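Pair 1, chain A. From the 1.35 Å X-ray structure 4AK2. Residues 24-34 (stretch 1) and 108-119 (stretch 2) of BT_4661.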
# COMPACT_ATOMS: atom_id res chain seq x y z
N TYR A 24 5.13 -6.22 -10.39
CA TYR A 24 4.18 -5.96 -9.28
C TYR A 24 4.94 -5.95 -7.97
O TYR A 24 5.99 -6.57 -7.85
CB TYR A 24 3.10 -7.04 -9.25
CG TYR A 24 2.28 -7.02 -10.53
CD1 TYR A 24 1.19 -6.16 -10.64
CD2 TYR A 24 2.60 -7.86 -11.61
CE1 TYR A 24 0.44 -6.08 -11.79
CE2 TYR A 24 1.84 -7.81 -12.80
CZ TYR A 24 0.76 -6.92 -12.88
OH TYR A 24 0.01 -6.90 -14.01
N ALA A 25 4.36 -5.27 -6.96
CA ALA A 25 4.89 -5.42 -5.60
C ALA A 25 4.73 -6.87 -5.15
O ALA A 25 3.91 -7.64 -5.69
CB ALA A 25 4.10 -4.49 -4.65
N ASP A 26 5.53 -7.22 -4.12
CA ASP A 26 5.32 -8.49 -3.42
C ASP A 26 4.09 -8.34 -2.53
O ASP A 26 4.07 -7.47 -1.63
CB ASP A 26 6.56 -8.86 -2.61
CG ASP A 26 7.71 -9.34 -3.46
OD1 ASP A 26 7.51 -9.63 -4.67
OD2 ASP A 26 8.83 -9.46 -2.91
N GLN A 27 3.05 -9.11 -2.81
CA GLN A 27 1.74 -8.85 -2.19
C GLN A 27 0.89 -10.10 -2.16
O GLN A 27 0.87 -10.87 -3.10
CB GLN A 27 1.05 -7.70 -2.93
CG GLN A 27 0.57 -8.06 -4.35
CD GLN A 27 0.28 -6.81 -5.15
OE1 GLN A 27 -0.77 -6.21 -5.04
NE2 GLN A 27 1.25 -6.44 -6.02
N PHE A 28 0.24 -10.32 -1.00
CA PHE A 28 -0.51 -11.53 -0.73
C PHE A 28 -1.86 -11.24 -0.15
O PHE A 28 -1.96 -10.48 0.80
CB PHE A 28 0.31 -12.44 0.23
CG PHE A 28 1.60 -12.85 -0.40
CD1 PHE A 28 2.73 -12.04 -0.31
CD2 PHE A 28 1.66 -13.99 -1.20
CE1 PHE A 28 3.90 -12.37 -1.02
CE2 PHE A 28 2.84 -14.31 -1.90
CZ PHE A 28 3.92 -13.50 -1.83
N ARG A 29 -2.88 -11.83 -0.75
CA ARG A 29 -4.23 -11.69 -0.27
C ARG A 29 -4.61 -12.92 0.53
O ARG A 29 -4.35 -14.06 0.14
CB ARG A 29 -5.21 -11.51 -1.46
CG ARG A 29 -6.68 -11.52 -1.01
CD ARG A 29 -7.60 -10.99 -2.10
NE ARG A 29 -7.47 -9.55 -2.25
CZ ARG A 29 -7.33 -8.88 -3.40
NH1 ARG A 29 -7.26 -9.50 -4.62
NH2 ARG A 29 -7.25 -7.56 -3.33
N ILE A 30 -5.27 -12.67 1.66
CA ILE A 30 -5.98 -13.72 2.40
C ILE A 30 -7.43 -13.60 1.95
O ILE A 30 -8.06 -12.55 2.13
CB ILE A 30 -5.84 -13.55 3.93
CG1 ILE A 30 -4.35 -13.54 4.33
CG2 ILE A 30 -6.62 -14.65 4.64
CD1 ILE A 30 -3.68 -12.19 4.37
N GLU A 31 -7.94 -14.66 1.32
CA GLU A 31 -9.27 -14.64 0.71
C GLU A 31 -10.36 -14.38 1.76
O GLU A 31 -10.21 -14.73 2.93
CB GLU A 31 -9.55 -15.96 -0.02
CG GLU A 31 -9.79 -17.14 0.94
CD GLU A 31 -10.02 -18.47 0.20
OE1 GLU A 31 -10.68 -18.47 -0.88
OE2 GLU A 31 -9.55 -19.52 0.69
N ALA A 32 -11.46 -13.80 1.31
CA ALA A 32 -12.62 -13.56 2.15
C ALA A 32 -13.00 -14.85 2.89
O ALA A 32 -13.11 -15.92 2.27
CB ALA A 32 -13.76 -13.04 1.32
N GLY A 33 -13.18 -14.75 4.20
CA GLY A 33 -13.52 -15.92 5.00
C GLY A 33 -12.38 -16.87 5.30
O GLY A 33 -12.60 -17.89 5.98
N GLY A 34 -11.17 -16.52 4.89
CA GLY A 34 -9.98 -17.30 5.22
C GLY A 34 -9.28 -16.96 6.50
O GLY A 34 -9.79 -16.22 7.34
N LYS A 108 16.71 -4.29 1.69
CA LYS A 108 15.41 -4.24 2.35
C LYS A 108 14.33 -3.93 1.31
O LYS A 108 14.53 -3.10 0.40
CB LYS A 108 15.35 -3.27 3.58
CG LYS A 108 15.32 -1.76 3.29
CD LYS A 108 15.39 -0.88 4.54
N GLN A 109 13.18 -4.58 1.45
CA GLN A 109 12.04 -4.39 0.52
C GLN A 109 10.74 -4.59 1.28
O GLN A 109 10.70 -5.38 2.21
CB GLN A 109 12.05 -5.44 -0.58
CG GLN A 109 13.34 -5.48 -1.43
CD GLN A 109 13.38 -6.58 -2.47
OE1 GLN A 109 14.41 -6.76 -3.14
NE2 GLN A 109 12.26 -7.25 -2.65
N PRO A 110 9.68 -3.89 0.89
CA PRO A 110 8.38 -4.15 1.51
C PRO A 110 7.71 -5.43 0.99
O PRO A 110 7.93 -5.84 -0.21
CB PRO A 110 7.55 -2.93 1.09
CG PRO A 110 8.12 -2.59 -0.28
CD PRO A 110 9.61 -2.85 -0.18
N VAL A 111 6.87 -6.05 1.80
CA VAL A 111 5.92 -7.07 1.42
C VAL A 111 4.56 -6.65 1.96
O VAL A 111 4.47 -6.25 3.15
CB VAL A 111 6.32 -8.49 1.88
CG1 VAL A 111 5.28 -9.53 1.44
CG2 VAL A 111 7.72 -8.83 1.40
N PHE A 112 3.51 -6.75 1.18
CA PHE A 112 2.20 -6.28 1.51
C PHE A 112 1.20 -7.41 1.62
O PHE A 112 1.33 -8.45 0.95
CB PHE A 112 1.73 -5.29 0.46
CG PHE A 112 2.62 -4.08 0.30
CD1 PHE A 112 3.69 -4.11 -0.59
CD2 PHE A 112 2.34 -2.88 0.94
CE1 PHE A 112 4.48 -3.00 -0.80
CE2 PHE A 112 3.15 -1.76 0.75
CZ PHE A 112 4.21 -1.79 -0.17
N PHE A 113 0.18 -7.18 2.46
CA PHE A 113 -0.88 -8.14 2.71
C PHE A 113 -2.24 -7.51 2.67
O PHE A 113 -2.39 -6.38 3.10
CB PHE A 113 -0.69 -8.82 4.10
CG PHE A 113 0.55 -9.64 4.16
CD1 PHE A 113 1.78 -9.04 4.48
CD2 PHE A 113 0.51 -11.01 3.91
CE1 PHE A 113 2.98 -9.80 4.50
CE2 PHE A 113 1.69 -11.78 3.93
CZ PHE A 113 2.92 -11.19 4.25
N HIS A 114 -3.22 -8.24 2.14
CA HIS A 114 -4.62 -7.78 2.17
C HIS A 114 -5.47 -8.87 2.69
O HIS A 114 -5.49 -10.00 2.16
CB HIS A 114 -5.12 -7.43 0.75
CG HIS A 114 -6.59 -7.02 0.73
ND1 HIS A 114 -7.52 -7.60 -0.07
CD2 HIS A 114 -7.27 -6.07 1.49
CE1 HIS A 114 -8.72 -7.02 0.14
NE2 HIS A 114 -8.58 -6.10 1.11
N PHE A 115 -6.21 -8.60 3.77
CA PHE A 115 -7.16 -9.57 4.35
C PHE A 115 -8.52 -9.17 3.78
O PHE A 115 -9.13 -8.20 4.24
CB PHE A 115 -7.11 -9.57 5.87
CG PHE A 115 -7.75 -10.76 6.55
CD1 PHE A 115 -8.54 -11.71 5.86
CD2 PHE A 115 -7.54 -10.92 7.92
CE1 PHE A 115 -9.09 -12.81 6.54
CE2 PHE A 115 -8.10 -12.00 8.60
CZ PHE A 115 -8.86 -12.94 7.91
N SER A 116 -8.99 -9.89 2.77
CA SER A 116 -10.24 -9.53 2.12
C SER A 116 -11.46 -9.94 2.96
O SER A 116 -11.33 -10.73 3.90
CB SER A 116 -10.32 -10.15 0.73
OG SER A 116 -11.35 -9.48 0.03
N MET A 117 -12.64 -9.42 2.61
CA MET A 117 -13.87 -9.78 3.29
C MET A 117 -15.07 -9.37 2.45
O MET A 117 -14.95 -8.54 1.55
CB MET A 117 -13.96 -9.09 4.65
CG MET A 117 -14.28 -7.60 4.60
SD MET A 117 -14.32 -6.83 6.22
CE MET A 117 -15.71 -7.67 6.98
N ILE A 118 -16.21 -9.97 2.76
CA ILE A 118 -17.50 -9.44 2.33
C ILE A 118 -17.97 -8.50 3.44
O ILE A 118 -18.19 -8.91 4.59
CB ILE A 118 -18.51 -10.58 2.06
CG1 ILE A 118 -17.93 -11.54 1.01
CG2 ILE A 118 -19.85 -10.00 1.61
CD1 ILE A 118 -18.82 -12.72 0.63
N SER A 119 -18.08 -7.22 3.10
CA SER A 119 -18.48 -6.17 4.05
C SER A 119 -19.98 -5.85 3.90
O SER A 119 -20.71 -6.64 3.32
CB SER A 119 -17.54 -4.95 3.91
OG SER A 119 -17.40 -4.55 2.57
O HOH W 1 7.16 -5.36 -2.85
O HOH W 2 9.86 -7.64 -1.24
O HOH W 3 -12.71 -12.40 5.68

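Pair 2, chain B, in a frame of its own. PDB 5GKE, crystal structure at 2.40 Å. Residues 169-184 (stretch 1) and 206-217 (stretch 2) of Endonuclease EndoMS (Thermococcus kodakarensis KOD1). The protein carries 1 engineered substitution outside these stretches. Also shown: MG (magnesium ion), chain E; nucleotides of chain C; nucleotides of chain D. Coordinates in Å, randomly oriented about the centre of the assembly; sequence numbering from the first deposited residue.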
# COMPACT_ATOMS: atom_id res chain seq x y z
N ARG B 169 15.29 19.90 22.71
CA ARG B 169 16.33 19.80 23.73
C ARG B 169 15.78 19.21 25.01
O ARG B 169 14.57 19.29 25.27
CB ARG B 169 16.96 21.16 24.03
CG ARG B 169 16.81 22.22 22.95
CD ARG B 169 17.48 23.53 23.35
NE ARG B 169 18.94 23.42 23.41
CZ ARG B 169 19.65 23.29 24.53
NH1 ARG B 169 19.05 23.25 25.71
NH2 ARG B 169 20.97 23.20 24.46
N ASP B 170 16.65 18.62 25.82
CA ASP B 170 16.27 18.24 27.17
C ASP B 170 16.78 19.27 28.18
O ASP B 170 17.51 20.21 27.84
CB ASP B 170 16.78 16.84 27.51
CG ASP B 170 18.31 16.72 27.46
OD1 ASP B 170 18.82 15.59 27.55
OD2 ASP B 170 19.01 17.75 27.33
N SER B 171 16.42 19.07 29.44
CA SER B 171 16.72 20.03 30.50
C SER B 171 18.20 20.01 30.90
O SER B 171 18.64 20.82 31.70
CB SER B 171 15.85 19.75 31.71
OG SER B 171 16.07 18.43 32.17
N ASP B 172 18.95 19.06 30.36
CA ASP B 172 20.39 19.02 30.55
C ASP B 172 21.14 19.66 29.38
O ASP B 172 22.36 19.59 29.32
CB ASP B 172 20.87 17.58 30.74
CG ASP B 172 20.88 17.16 32.20
OD1 ASP B 172 20.22 17.83 33.01
OD2 ASP B 172 21.56 16.16 32.52
N GLY B 173 20.39 20.23 28.43
CA GLY B 173 20.97 20.91 27.28
C GLY B 173 21.41 20.05 26.09
O GLY B 173 22.05 20.54 25.16
N ASN B 174 21.08 18.76 26.11
CA ASN B 174 21.32 17.90 24.96
C ASN B 174 20.30 18.14 23.84
O ASN B 174 19.17 18.54 24.10
CB ASN B 174 21.28 16.42 25.37
CG ASN B 174 22.26 16.09 26.49
OD1 ASN B 174 23.47 16.11 26.27
ND2 ASN B 174 21.73 15.76 27.67
N ILE B 175 20.71 17.91 22.60
CA ILE B 175 19.77 17.83 21.49
C ILE B 175 19.00 16.49 21.56
O ILE B 175 19.59 15.44 21.82
CB ILE B 175 20.50 17.91 20.13
CG1 ILE B 175 21.37 19.16 20.04
CG2 ILE B 175 19.50 17.86 18.99
CD1 ILE B 175 20.62 20.40 20.29
N VAL B 176 17.69 16.54 21.34
CA VAL B 176 16.88 15.32 21.31
C VAL B 176 16.23 15.10 19.95
O VAL B 176 15.54 15.98 19.42
CB VAL B 176 15.79 15.34 22.40
CG1 VAL B 176 14.92 14.10 22.31
CG2 VAL B 176 16.42 15.45 23.79
N VAL B 177 16.49 13.94 19.35
CA VAL B 177 15.70 13.42 18.24
C VAL B 177 14.60 12.55 18.76
O VAL B 177 14.86 11.64 19.56
CB VAL B 177 16.50 12.54 17.28
CG1 VAL B 177 15.81 12.50 15.93
CG2 VAL B 177 17.90 13.03 17.15
N LEU B 178 13.37 12.80 18.33
CA LEU B 178 12.29 11.84 18.53
C LEU B 178 11.97 11.16 17.21
O LEU B 178 11.89 11.83 16.17
CB LEU B 178 11.03 12.51 19.06
CG LEU B 178 11.01 13.29 20.37
CD1 LEU B 178 9.56 13.64 20.68
CD2 LEU B 178 11.65 12.50 21.51
N GLU B 179 11.85 9.84 17.24
CA GLU B 179 11.25 9.09 16.14
C GLU B 179 9.92 8.50 16.63
O GLU B 179 9.87 7.80 17.63
CB GLU B 179 12.18 7.99 15.63
CG GLU B 179 11.55 7.09 14.56
CD GLU B 179 11.19 7.82 13.26
OE1 GLU B 179 10.50 7.22 12.41
OE2 GLU B 179 11.60 8.99 13.08
N LEU B 180 8.83 8.84 15.94
CA LEU B 180 7.50 8.41 16.34
C LEU B 180 7.01 7.27 15.48
O LEU B 180 7.31 7.22 14.28
CB LEU B 180 6.49 9.56 16.25
CG LEU B 180 6.94 10.95 16.71
CD1 LEU B 180 5.82 11.99 16.52
CD2 LEU B 180 7.41 10.89 18.16
N LYS B 181 6.27 6.35 16.10
CA LYS B 181 5.50 5.33 15.39
C LYS B 181 4.15 5.15 16.03
O LYS B 181 4.07 4.93 17.25
CB LYS B 181 6.23 3.99 15.36
CG LYS B 181 7.52 4.00 14.57
CD LYS B 181 7.29 4.35 13.11
CE LYS B 181 8.62 4.62 12.43
NZ LYS B 181 8.49 5.28 11.11
N ARG B 182 3.10 5.21 15.22
CA ARG B 182 1.72 5.06 15.70
C ARG B 182 1.42 3.62 16.08
O ARG B 182 0.44 3.34 16.74
CB ARG B 182 0.71 5.54 14.63
CG ARG B 182 0.67 4.72 13.34
CD ARG B 182 -0.57 5.06 12.50
NE ARG B 182 -1.75 5.11 13.36
CZ ARG B 182 -2.39 4.03 13.80
NH1 ARG B 182 -2.01 2.83 13.41
NH2 ARG B 182 -3.42 4.17 14.60
N ARG B 183 2.28 2.71 15.65
CA ARG B 183 2.07 1.31 15.92
C ARG B 183 3.39 0.73 16.42
O ARG B 183 4.39 1.44 16.49
CB ARG B 183 1.56 0.59 14.67
CG ARG B 183 2.54 0.57 13.52
CD ARG B 183 1.99 -0.13 12.29
NE ARG B 183 3.06 -0.73 11.49
CZ ARG B 183 2.89 -1.40 10.35
NH1 ARG B 183 1.67 -1.56 9.85
NH2 ARG B 183 3.93 -1.92 9.71
N ARG B 184 3.38 -0.56 16.76
CA ARG B 184 4.55 -1.21 17.30
C ARG B 184 5.78 -0.95 16.42
O ARG B 184 5.74 -1.10 15.21
CB ARG B 184 4.31 -2.71 17.43
CG ARG B 184 5.58 -3.53 17.49
CD ARG B 184 5.28 -4.96 17.80
NE ARG B 184 4.87 -5.09 19.19
CZ ARG B 184 5.37 -6.00 20.01
NH1 ARG B 184 6.29 -6.85 19.57
NH2 ARG B 184 4.97 -6.04 21.27
N ASP B 206 28.77 14.40 21.30
CA ASP B 206 28.12 13.44 22.21
C ASP B 206 26.81 13.94 22.84
O ASP B 206 26.11 13.20 23.53
CB ASP B 206 29.11 13.04 23.31
CG ASP B 206 28.55 11.96 24.23
OD1 ASP B 206 27.87 11.04 23.74
OD2 ASP B 206 28.80 12.05 25.46
N LYS B 207 26.46 15.19 22.56
CA LYS B 207 25.34 15.88 23.21
C LYS B 207 23.96 15.57 22.60
O LYS B 207 23.02 16.33 22.79
CB LYS B 207 25.57 17.40 23.19
CG LYS B 207 26.69 17.86 24.13
CD LYS B 207 26.30 17.68 25.61
CE LYS B 207 26.55 18.94 26.43
NZ LYS B 207 25.51 19.18 27.47
N VAL B 208 23.88 14.52 21.79
CA VAL B 208 22.62 14.12 21.18
C VAL B 208 22.01 12.86 21.81
O VAL B 208 22.69 11.86 22.01
CB VAL B 208 22.81 13.89 19.68
CG1 VAL B 208 21.49 13.60 19.01
CG2 VAL B 208 23.44 15.13 19.06
N ARG B 209 20.72 12.93 22.14
CA ARG B 209 19.94 11.77 22.57
C ARG B 209 18.91 11.39 21.50
O ARG B 209 18.29 12.27 20.92
CB ARG B 209 19.20 12.06 23.87
CG ARG B 209 20.08 12.19 25.09
CD ARG B 209 19.27 12.80 26.22
NE ARG B 209 18.16 11.94 26.64
CZ ARG B 209 17.08 12.38 27.26
NH1 ARG B 209 16.95 13.68 27.50
NH2 ARG B 209 16.11 11.54 27.62
N GLY B 210 18.82 10.10 21.17
CA GLY B 210 17.70 9.59 20.40
C GLY B 210 16.61 8.96 21.24
O GLY B 210 16.88 8.19 22.16
N ILE B 211 15.36 9.18 20.86
CA ILE B 211 14.27 8.55 21.59
C ILE B 211 13.25 7.99 20.62
O ILE B 211 12.71 8.72 19.78
CB ILE B 211 13.56 9.51 22.55
CG1 ILE B 211 14.55 10.19 23.49
CG2 ILE B 211 12.49 8.77 23.34
CD1 ILE B 211 13.87 10.96 24.61
N LEU B 212 12.99 6.69 20.73
CA LEU B 212 11.93 6.07 19.96
C LEU B 212 10.65 6.19 20.75
O LEU B 212 10.59 5.85 21.93
CB LEU B 212 12.25 4.61 19.65
CG LEU B 212 11.21 3.84 18.83
CD1 LEU B 212 10.78 4.58 17.59
CD2 LEU B 212 11.78 2.52 18.44
N VAL B 213 9.62 6.70 20.11
CA VAL B 213 8.37 6.94 20.80
C VAL B 213 7.29 6.16 20.06
O VAL B 213 6.94 6.47 18.92
CB VAL B 213 8.05 8.46 20.86
CG1 VAL B 213 6.75 8.72 21.60
CG2 VAL B 213 9.19 9.21 21.52
N ALA B 214 6.78 5.12 20.70
CA ALA B 214 5.79 4.25 20.08
C ALA B 214 4.99 3.55 21.17
O ALA B 214 5.31 3.69 22.35
CB ALA B 214 6.48 3.25 19.17
N PRO B 215 3.93 2.83 20.80
CA PRO B 215 3.24 2.06 21.84
C PRO B 215 4.00 0.81 22.33
O PRO B 215 3.71 0.32 23.41
CB PRO B 215 1.91 1.67 21.17
CG PRO B 215 2.09 1.94 19.72
CD PRO B 215 3.11 3.01 19.59
N SER B 216 4.97 0.34 21.55
CA SER B 216 5.74 -0.87 21.87
C SER B 216 6.80 -1.12 20.79
O SER B 216 6.81 -0.43 19.77
CB SER B 216 4.83 -2.10 21.99
OG SER B 216 4.20 -2.38 20.75
N LEU B 217 7.65 -2.12 21.02
CA LEU B 217 8.73 -2.51 20.10
C LEU B 217 8.73 -3.98 19.74
O LEU B 217 8.34 -4.82 20.55
CB LEU B 217 10.09 -2.21 20.71
CG LEU B 217 10.25 -0.89 21.41
CD1 LEU B 217 11.64 -0.79 21.98
CD2 LEU B 217 10.01 0.14 20.34
MG MG E . 10.05 9.12 11.06
P DG C 9 -1.48 1.12 10.17
OP1 DG C 9 -1.03 -0.10 10.88
OP2 DG C 9 -1.22 2.46 10.73
O5' DG C 9 -0.89 1.05 8.69
C5' DG C 9 -0.96 -0.16 7.96
C4' DG C 9 -1.67 0.04 6.63
O4' DG C 9 -0.89 0.93 5.79
C3' DG C 9 -1.90 -1.24 5.84
O3' DG C 9 -3.29 -1.55 5.82
C2' DG C 9 -1.37 -0.95 4.44
C1' DG C 9 -0.48 0.27 4.62
N9 DG C 9 0.95 -0.02 4.71
C8 DG C 9 1.78 0.22 5.79
N7 DG C 9 3.03 -0.09 5.56
C5 DG C 9 3.04 -0.55 4.25
C6 DG C 9 4.11 -1.04 3.45
O6 DG C 9 5.32 -1.16 3.75
N1 DG C 9 3.68 -1.41 2.19
C2 DG C 9 2.38 -1.33 1.74
N2 DG C 9 2.16 -1.74 0.48
N3 DG C 9 1.36 -0.88 2.47
C4 DG C 9 1.76 -0.52 3.71
P DA D 3 7.25 -9.05 17.49
OP1 DA D 3 8.18 -8.70 18.58
OP2 DA D 3 6.30 -8.04 16.96
O5' DA D 3 8.13 -9.60 16.29
C5' DA D 3 9.27 -10.36 16.57
C4' DA D 3 10.02 -10.67 15.30
O4' DA D 3 9.12 -11.25 14.33
C3' DA D 3 10.65 -9.45 14.61
O3' DA D 3 11.92 -9.83 14.09
C2' DA D 3 9.65 -9.15 13.49
C1' DA D 3 9.25 -10.56 13.10
N9 DA D 3 7.98 -10.68 12.38
C8 DA D 3 6.74 -10.24 12.78
N7 DA D 3 5.78 -10.53 11.93
C5 DA D 3 6.43 -11.20 10.90
C6 DA D 3 5.97 -11.78 9.70
N6 DA D 3 4.70 -11.75 9.31
N1 DA D 3 6.88 -12.38 8.90
C2 DA D 3 8.17 -12.41 9.30
N3 DA D 3 8.72 -11.91 10.41
C4 DA D 3 7.79 -11.31 11.17
P DC C 6 8.19 7.54 8.69
OP1 DC C 6 8.35 7.64 10.16
OP2 DC C 6 8.66 6.32 8.01
O5' DC C 6 6.64 7.74 8.40
C5' DC C 6 6.00 8.92 8.86
C4' DC C 6 4.57 8.99 8.39
O4' DC C 6 4.52 8.85 6.95
C3' DC C 6 3.65 7.90 8.93
O3' DC C 6 2.34 8.43 9.04
C2' DC C 6 3.73 6.84 7.84
C1' DC C 6 3.77 7.71 6.60
N1 DC C 6 4.42 7.08 5.40
C2 DC C 6 3.70 6.96 4.21
O2 DC C 6 2.53 7.33 4.18
N3 DC C 6 4.31 6.41 3.13
C4 DC C 6 5.59 6.02 3.21
N4 DC C 6 6.15 5.49 2.11
C5 DC C 6 6.34 6.14 4.41
C6 DC C 6 5.73 6.68 5.47

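The sharpest difference lies at one matched position, Ile A30 in pair 1 and Glu B179 in pair 2, whose CA atoms superpose to 0.3 Å. Ile A30 packs on an aromatic ring, its CG2 3.6 Å from CE1 of Phe A115. Glu B179 binds the magnesium ion through both carboxylate oxygens, OE1 at 2.4 Å and OE2 at 2.5 Å from MG, as suits an endonuclease; its aliphatic CG still lies 4.0 Å from CD1 of Leu B212, the counterpart of Phe A115.

The backbone beneath is the same. Fourteen central residues superpose with an RMSD of 0.6 Å, and each pair consists of two parallel neighbouring strands, their axes 17° apart in pair 1 and 20° in pair 2. The hydrogen-bond ladders match rung for rung: Phe A112 N to Asp A26 O (3.0 Å) corresponds to Arg B209 N to Ile B175 O (2.8 Å), and Ile A30 N to His A114 O (2.7 Å) to Glu B179 N to Ile B211 O (2.9 Å). Pair 2 carries the ladder further, with Lys B181 N donating to Val B213 O at 2.9 Å.

On the face bearing Arg A29 and His A114, pair 1 uses a polar link: NE of Arg A29 donates to ND1 of His A114 at 2.9 Å and 166°, approaching the edge of the imidazole. The matched residues, Leu B178 and Ile B211, offer no polar side-chain atoms and meet instead through CD2 and CB at 3.7 Å. Two bridges earlier, on the same face, the stretch 2 position is apolar in pair 1 and charged in pair 2. Phe A112 takes Ala A25 CB at 4.1 Å from its CD1, whereas its equivalent Arg B209 reaches beyond the strand, where NH1 forms a salt bridge with OD1 of Asp B170 at 2.7 Å.

On the other face, Phe A28 and Phe A113 coincide with Val B177 and Gly B210. In pair 1, CB of Phe A28 lies 4.0 Å from CD2 of Phe A113; Gly B210 has no side chain to fill that place. Val B177 keeps the contact that both pairs share, its CG2 4.1 Å from CG1 of Val B208. Val B208 overlays Val A111 closely, with side-chain centres 0.5 Å apart, and Val A111 likewise touches the neighbouring strand, its CG1 4.0 Å from CD1 of Phe A28.

The backbones diverge at Ala A32 and Lys B181, whose CA atoms fall 1.7 Å apart. Pair 1 enters a type II turn from Glu A31 to Gly A34, closed by Gly A34 N to Glu A31 O at 2.8 Å, while Lys B181 NZ hydrogen-bonds OP1 of DC6 at 2.5 Å.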